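Local coordinates for protein lipoxygenase (Cyanothece sp., PDB 5EK8) that probably adds molecular oxygen to fatty acids as a 9R-lipoxygenase, using a non-heme iron centre, at residues A[206-211]-A[222-227]. Sequence-based numbering, arbitrary orientation.
Sequences AKHTIA and TQIQAD
His208 and Lys207, neighbours on the long helix 188-214, both reach one carboxylate oxygen of Asp227 on the short helix 221-227. The arrangement is an antiparallel helix-helix contact within a helical hairpin, its segment axes 11.1 Å apart at 162°, remote from the iron. The imidazole of His208 points across toward helix 221-227. Its NE2 donates to Asp227 OD2 over 3.1 Å, a His-carboxylate hydrogen bond; ring and carboxylate are nearly coplanar, 11° apart, and NE2 approaches the anti lone pair of OD2, nearly in the ring plane. Lys207 has CG anti to the backbone N (chi1 -174°) and an extended chain beyond, long enough to bring NZ to 3.0 Å from Asp227 OD2, on its syn side, as a salt bridge. Opposite charges at Lys207 and Asp227 suit the more exposed side of the contact. ND1 of His208 is hydrogen-bonded to Thr612 OG1 of helix 608-623; with both nitrogens bonded, the ring is probably held against turning about its CB-CG bond. An alanine in place of His208 would probably leave Asp227 OD2 with the lysine alone of these two donors, Thr612 OG1 without its mate, and a gap beside Ile224. The face of the ring offers a surface for an aliphatic branch: Ile224 CG1 lies over its centre, 4.0 Å from the centroid, a CH-pi contact, while Ile224 CG2 lies 3.8 Å from His208 CE1.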
loop_
_atom_site.group_PDB
_atom_site.type_symbol
_atom_site.label_atom_id
_atom_site.label_comp_id
_atom_site.label_asym_id
_atom_site.label_seq_id
_atom_site.Cartn_x
_atom_site.Cartn_y
_atom_site.Cartn_z
ATOM N N ALA A 206 5.125 -1.226 25.900
ATOM C CA ALA A 206 5.782 -0.283 26.791
ATOM C C ALA A 206 6.296 -0.994 28.034
ATOM O O ALA A 206 7.451 -0.814 28.426
ATOM C CB ALA A 206 4.832 0.839 27.171
ATOM N N LYS A 207 5.430 -1.801 28.645
ATOM C CA LYS A 207 5.812 -2.613 29.797
ATOM C C LYS A 207 7.064 -3.430 29.496
ATOM O O LYS A 207 8.026 -3.427 30.269
ATOM C CB LYS A 207 4.671 -3.546 30.199
ATOM C CG LYS A 207 4.937 -4.327 31.477
ATOM C CD LYS A 207 4.140 -5.623 31.525
ATOM C CE LYS A 207 4.562 -6.490 32.706
ATOM N NZ LYS A 207 4.137 -7.912 32.551
ATOM N N HIS A 208 7.051 -4.115 28.358
ATOM C CA HIS A 208 8.167 -4.970 27.980
ATOM C C HIS A 208 9.442 -4.171 27.762
ATOM O O HIS A 208 10.515 -4.562 28.224
ATOM C CB HIS A 208 7.822 -5.756 26.721
ATOM C CG HIS A 208 6.683 -6.706 26.904
ATOM N ND1 HIS A 208 5.952 -7.202 25.849
ATOM C CD2 HIS A 208 6.152 -7.256 28.023
ATOM C CE1 HIS A 208 5.016 -8.016 26.308
ATOM N NE2 HIS A 208 5.115 -8.063 27.625
ATOM N N THR A 209 9.312 -3.050 27.063
ATOM C CA THR A 209 10.453 -2.204 26.747
ATOM C C THR A 209 11.111 -1.679 28.013
ATOM O O THR A 209 12.335 -1.734 28.156
ATOM C CB THR A 209 10.050 -1.014 25.861
ATOM O OG1 THR A 209 9.519 -1.495 24.621
ATOM C CG2 THR A 209 11.255 -0.145 25.574
ATOM N N ILE A 210 10.292 -1.176 28.934
ATOM C CA ILE A 210 10.799 -0.659 30.200
ATOM C C ILE A 210 11.435 -1.787 31.002
ATOM O O ILE A 210 12.453 -1.590 31.661
ATOM C CB ILE A 210 9.682 0.021 31.031
ATOM C CG1 ILE A 210 9.060 1.171 30.239
ATOM C CG2 ILE A 210 10.228 0.548 32.355
ATOM C CD1 ILE A 210 8.119 2.024 31.049
ATOM N N ALA A 211 10.843 -2.976 30.922
ATOM C CA ALA A 211 11.363 -4.136 31.639
ATOM C C ALA A 211 12.733 -4.554 31.108
ATOM O O ALA A 211 13.585 -5.022 31.862
ATOM C CB ALA A 211 10.386 -5.298 31.549
ATOM N N THR A 222 8.361 -16.237 26.785
ATOM C CA THR A 222 7.110 -16.774 27.307
ATOM C C THR A 222 6.206 -15.673 27.864
ATOM O O THR A 222 5.001 -15.644 27.595
ATOM C CB THR A 222 7.376 -17.804 28.408
ATOM O OG1 THR A 222 8.274 -18.805 27.911
ATOM C CG2 THR A 222 6.075 -18.455 28.850
ATOM N N GLN A 223 6.804 -14.769 28.634
ATOM C CA GLN A 223 6.076 -13.659 29.240
ATOM C C GLN A 223 5.551 -12.676 28.190
ATOM O O GLN A 223 4.400 -12.229 28.263
ATOM C CB GLN A 223 6.972 -12.934 30.240
ATOM C CG GLN A 223 6.277 -11.846 31.029
ATOM C CD GLN A 223 7.205 -11.191 32.031
ATOM O OE1 GLN A 223 8.206 -11.781 32.445
ATOM N NE2 GLN A 223 6.888 -9.957 32.416
ATOM N N ILE A 224 6.400 -12.344 27.217
ATOM C CA ILE A 224 6.015 -11.457 26.121
ATOM C C ILE A 224 4.862 -12.059 25.337
ATOM O O ILE A 224 3.884 -11.376 25.027
ATOM C CB ILE A 224 7.190 -11.184 25.157
ATOM C CG1 ILE A 224 8.293 -10.405 25.868
ATOM C CG2 ILE A 224 6.724 -10.399 23.937
ATOM C CD1 ILE A 224 9.515 -10.188 25.013
ATOM N N GLN A 225 4.976 -13.346 25.025
ATOM C CA GLN A 225 3.935 -14.019 24.265
ATOM C C GLN A 225 2.617 -14.042 25.038
ATOM O O GLN A 225 1.563 -13.725 24.490
ATOM C CB GLN A 225 4.359 -15.437 23.911
ATOM C CG GLN A 225 3.514 -16.055 22.816
ATOM C CD GLN A 225 3.814 -15.463 21.448
ATOM O OE1 GLN A 225 4.802 -15.825 20.798
ATOM N NE2 GLN A 225 2.961 -14.547 21.005
ATOM N N ALA A 226 2.692 -14.410 26.316
ATOM C CA ALA A 226 1.517 -14.455 27.182
ATOM C C ALA A 226 0.816 -13.106 27.282
ATOM O O ALA A 226 -0.414 -13.037 27.244
ATOM C CB ALA A 226 1.907 -14.938 28.571
ATOM N N ASP A 227 1.601 -12.037 27.403
ATOM C CA ASP A 227 1.041 -10.706 27.629
ATOM C C ASP A 227 0.298 -10.147 26.410
ATOM O O ASP A 227 -0.509 -9.223 26.543
ATOM C CB ASP A 227 2.140 -9.737 28.068
ATOM C CG ASP A 227 2.529 -9.924 29.527
ATOM O OD1 ASP A 227 1.883 -10.741 30.216
ATOM O OD2 ASP A 227 3.474 -9.252 29.993
#